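Local coordinates for protein geranylgeranyl pyrophosphate synthase (Corynebacterium glutamicum, PDB 3LMD) that probably condenses isopentenyl diphosphate with allylic diphosphates, in a metal-dependent reaction, to build long-chain prenyl diphosphates for isoprenoid biosynthesis, at residues E198-G201 against V202-S206; V279-E282 against L283-I286. All coordinates share one frame; numbering follows the deposited sequence.

Contact 1 (E198-G201 against V202-S206); sequences EKTG and VLIAS
Glu198 to Gly201 and Val202 to Ser206 meet as consecutive turns of helix 188-214, a local contact buried deep in the all-helical prenyl synthase fold, at a place where the helix widens into a pi-type turn. The evidence for the widening lies in the backbone. The O of Glu198 faces a methyl, with Val202 CG2 only 3.0 Å away, while the N of Val202 stands 4.5 Å from Glu198 O, too far for the usual i to i+4 bond. That methyl lies between the backbone N and the carbonyl carbon of its own residue (CG1 chi1 -71°), which turns it back toward the preceding turn. Regular pairing is clear again three residues on: Ala205 N donates to Gly201 O at 2.9 Å, the N-H...O angle 173° and the donor nearly in line with the carbonyl bond. On another side of the helix Thr200 and Ile204 run side by side, with Thr200 CG2 and Ile204 CD1 at 4.1 Å, and Ile204 CG1 is 3.7 Å from Thr200 O. The charged ends find partners on a neighbouring helix: Glu198 OE1 forms a salt bridge with Arg178, and Lys199 NZ one with Glu179. Around this segment, helix 159-181 meets Glu198, Val202 and Ser206, helix 95-118 meets Leu203, helix 77-86 takes Leu203 and Ile204, and helix 219-246 touches Thr200 and Ala205.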
loop_
_atom_site.group_PDB
_atom_site.type_symbol
_atom_site.label_atom_id
_atom_site.label_comp_id
_atom_site.label_asym_id
_atom_site.label_seq_id
_atom_site.Cartn_x
_atom_site.Cartn_y
_atom_site.Cartn_z
ATOM N N GLU A 198 -12.543 13.066 -0.055
ATOM C CA GLU A 198 -11.808 11.793 -0.189
ATOM C C GLU A 198 -10.421 11.783 0.437
ATOM O O GLU A 198 -10.065 10.851 1.159
ATOM C CB GLU A 198 -11.700 11.377 -1.664
ATOM C CG GLU A 198 -13.078 11.086 -2.263
ATOM C CD GLU A 198 -13.051 11.062 -3.784
ATOM O OE1 GLU A 198 -12.080 11.562 -4.372
ATOM O OE2 GLU A 198 -14.024 10.578 -4.386
ATOM N N LYS A 199 -9.637 12.812 0.161
ATOM C CA LYS A 199 -8.274 12.884 0.678
ATOM C C LYS A 199 -8.199 13.143 2.160
ATOM O O LYS A 199 -7.243 12.692 2.816
ATOM C CB LYS A 199 -7.475 14.017 0.004
ATOM C CG LYS A 199 -6.927 13.709 -1.363
ATOM C CD LYS A 199 -5.794 14.717 -1.742
ATOM C CE LYS A 199 -4.493 14.500 -0.966
ATOM N NZ LYS A 199 -3.418 15.468 -1.455
ATOM N N THR A 200 -9.150 13.912 2.688
ATOM C CA THR A 200 -9.071 14.368 4.093
ATOM C C THR A 200 -10.258 13.945 4.977
ATOM O O THR A 200 -10.070 13.458 6.104
ATOM C CB THR A 200 -8.985 15.913 4.186
ATOM O OG1 THR A 200 -7.821 16.380 3.488
ATOM C CG2 THR A 200 -8.909 16.368 5.645
ATOM N N GLY A 201 -11.478 14.166 4.497
ATOM C CA GLY A 201 -12.655 13.912 5.347
ATOM C C GLY A 201 -12.785 12.451 5.747
ATOM O O GLY A 201 -13.134 12.142 6.910
ATOM N N VAL A 202 -12.534 11.527 4.802
ATOM C CA VAL A 202 -12.941 10.136 5.065
ATOM C C VAL A 202 -12.123 9.530 6.200
ATOM O O VAL A 202 -12.604 8.645 6.917
ATOM C CB VAL A 202 -12.855 9.141 3.841
ATOM C CG1 VAL A 202 -13.931 9.435 2.803
ATOM C CG2 VAL A 202 -11.419 9.106 3.252
ATOM N N LEU A 203 -10.889 9.972 6.363
ATOM C CA LEU A 203 -10.057 9.360 7.401
ATOM C C LEU A 203 -10.388 9.913 8.792
ATOM O O LEU A 203 -10.283 9.199 9.797
ATOM C CB LEU A 203 -8.577 9.543 7.096
ATOM C CG LEU A 203 -7.570 8.784 7.967
ATOM C CD1 LEU A 203 -7.800 7.248 8.020
ATOM C CD2 LEU A 203 -6.163 9.094 7.351
ATOM N N ILE A 204 -10.788 11.175 8.856
ATOM C CA ILE A 204 -11.246 11.731 10.137
ATOM C C ILE A 204 -12.579 11.073 10.509
ATOM O O ILE A 204 -12.780 10.676 11.660
ATOM C CB ILE A 204 -11.353 13.269 10.057
ATOM C CG1 ILE A 204 -9.961 13.856 9.784
ATOM C CG2 ILE A 204 -11.900 13.867 11.350
ATOM C CD1 ILE A 204 -10.017 15.336 9.423
ATOM N N ALA A 205 -13.469 10.923 9.530
ATOM C CA ALA A 205 -14.715 10.181 9.709
ATOM C C ALA A 205 -14.417 8.776 10.225
ATOM O O ALA A 205 -15.104 8.280 11.122
ATOM C CB ALA A 205 -15.531 10.107 8.387
ATOM N N SER A 206 -13.384 8.144 9.665
ATOM C CA SER A 206 -13.009 6.796 10.071
ATOM C C SER A 206 -12.541 6.734 11.527
ATOM O O SER A 206 -12.817 5.781 12.220
ATOM C CB SER A 206 -11.885 6.257 9.146
ATOM O OG SER A 206 -11.391 5.039 9.641
#

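Contact 2 (V279-E282 against L283-I286); sequences VGAE and LRDI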
loop_
_atom_site.group_PDB
_atom_site.type_symbol
_atom_site.label_atom_id
_atom_site.label_comp_id
_atom_site.label_asym_id
_atom_site.label_seq_id
_atom_site.Cartn_x
_atom_site.Cartn_y
_atom_site.Cartn_z
ATOM N N VAL A 279 -14.377 42.090 -11.559
ATOM C CA VAL A 279 -13.327 41.374 -10.836
ATOM C C VAL A 279 -13.281 39.909 -11.248
ATOM O O VAL A 279 -12.195 39.350 -11.427
ATOM C CB VAL A 279 -13.546 41.490 -9.324
ATOM C CG1 VAL A 279 -12.790 40.400 -8.571
ATOM C CG2 VAL A 279 -13.104 42.895 -8.874
ATOM N N GLY A 280 -14.447 39.293 -11.416
ATOM C CA GLY A 280 -14.511 37.917 -11.919
ATOM C C GLY A 280 -13.890 37.807 -13.308
ATOM O O GLY A 280 -13.132 36.875 -13.610
ATOM N N ALA A 281 -14.211 38.764 -14.173
ATOM C CA ALA A 281 -13.664 38.758 -15.537
ATOM C C ALA A 281 -12.152 38.900 -15.562
ATOM O O ALA A 281 -11.459 38.224 -16.346
ATOM C CB ALA A 281 -14.356 39.862 -16.425
ATOM N N GLU A 282 -11.624 39.765 -14.704
ATOM C CA GLU A 282 -10.201 40.008 -14.665
ATOM C C GLU A 282 -9.446 38.803 -14.093
ATOM O O GLU A 282 -8.355 38.468 -14.556
ATOM C CB GLU A 282 -9.846 41.260 -13.842
ATOM C CG GLU A 282 -8.353 41.599 -13.998
ATOM C CD GLU A 282 -7.931 42.929 -13.387
ATOM O OE1 GLU A 282 -8.790 43.697 -12.887
ATOM O OE2 GLU A 282 -6.714 43.202 -13.409
ATOM N N LEU A 283 -10.029 38.163 -13.084
ATOM C CA LEU A 283 -9.481 36.919 -12.529
ATOM C C LEU A 283 -9.475 35.787 -13.559
ATOM O O LEU A 283 -8.485 35.042 -13.651
ATOM C CB LEU A 283 -10.244 36.486 -11.251
ATOM C CG LEU A 283 -9.942 37.282 -9.979
ATOM C CD1 LEU A 283 -10.969 36.956 -8.877
ATOM C CD2 LEU A 283 -8.529 37.021 -9.461
ATOM N N ARG A 284 -10.553 35.644 -14.317
ATOM C CA ARG A 284 -10.600 34.627 -15.377
ATOM C C ARG A 284 -9.494 34.878 -16.413
ATOM O O ARG A 284 -8.843 33.945 -16.876
ATOM C CB ARG A 284 -11.970 34.547 -16.059
ATOM C CG ARG A 284 -13.096 33.902 -15.204
ATOM C CD ARG A 284 -14.420 33.690 -15.967
ATOM N NE ARG A 284 -15.114 34.952 -16.311
ATOM C CZ ARG A 284 -15.893 35.649 -15.486
ATOM N NH1 ARG A 284 -16.468 36.768 -15.904
ATOM N NH2 ARG A 284 -16.104 35.236 -14.242
ATOM N N ASP A 285 -9.291 36.140 -16.769
ATOM C CA ASP A 285 -8.206 36.521 -17.663
ATOM C C ASP A 285 -6.829 36.150 -17.111
ATOM O O ASP A 285 -5.981 35.631 -17.829
ATOM C CB ASP A 285 -8.251 38.021 -17.924
ATOM C CG ASP A 285 -7.326 38.439 -19.044
ATOM O OD1 ASP A 285 -7.373 37.801 -20.119
ATOM O OD2 ASP A 285 -6.554 39.403 -18.847
ATOM N N ILE A 286 -6.596 36.432 -15.836
ATOM C CA ILE A 286 -5.287 36.204 -15.257
ATOM C C ILE A 286 -4.981 34.747 -14.891
ATOM O O ILE A 286 -3.868 34.272 -15.131
ATOM C CB ILE A 286 -5.051 37.094 -14.033
ATOM C CG1 ILE A 286 -5.147 38.573 -14.439
ATOM C CG2 ILE A 286 -3.696 36.758 -13.388
ATOM C CD1 ILE A 286 -5.114 39.577 -13.257
#
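Four successive i to i+4 hydrogen bonds, from the N of Leu283, Arg284, Asp285 and Ile286 to the O of Val279, Gly280, Ala281 and Glu282, span 2.9 to 3.0 Å and identify a regular alpha-helical turn. Two pairs of side chains run alongside one another on this frame. Val279 CG1 rests against Leu283 CD1 at 3.9 Å, and the CG of Glu282 lies 3.9 Å from Ile286 CD1. Glu282 CG is anti to the backbone N (chi1 -172°) and the chain beyond it is extended, carrying the carboxylate past the Ile286 methyl to His299, which OE2 hydrogen-bonds. Arg284 instead bends at its third torsion (chi3 -69°) and folds back over the first turn. One face of its guanidinium lies over Gly280 O and Ala281 N, each 3.4 Å from the plane and toward the rim, and NH1 comes within 3.8 Å of Ala281 CB. The group is anchored beyond the turn, where NH2 hydrogen-bonds the carbonyl oxygens of Leu273 and Glu275. Leu283 packs on Ala272 and Leu273 of helix 267-274 and on Val300 and Leu303 of helix 294-306, the latter helix also receiving Glu282 and Ile286.

Both contacts are local turns of single helices, but they differ in burial and place: contact 1 is buried, its centre about 6 Å from the centre of the chain, while contact 2 is only partly buried, about 31 Å out. Their nearest atoms are about 23 Å apart, and they share no helix. In the core, contact 1 belongs to a long helix with four neighbouring helices, and its regular bonding is interrupted. Contact 2, in a short peripheral helix, keeps its bonding unbroken and exposes Arg284 and Asp285. Each lies near a residue known to bind calcium in this protein, though none is bound here: Thr200 is about 8 Å from Asp115, and Val279 from Glu302, between side chains.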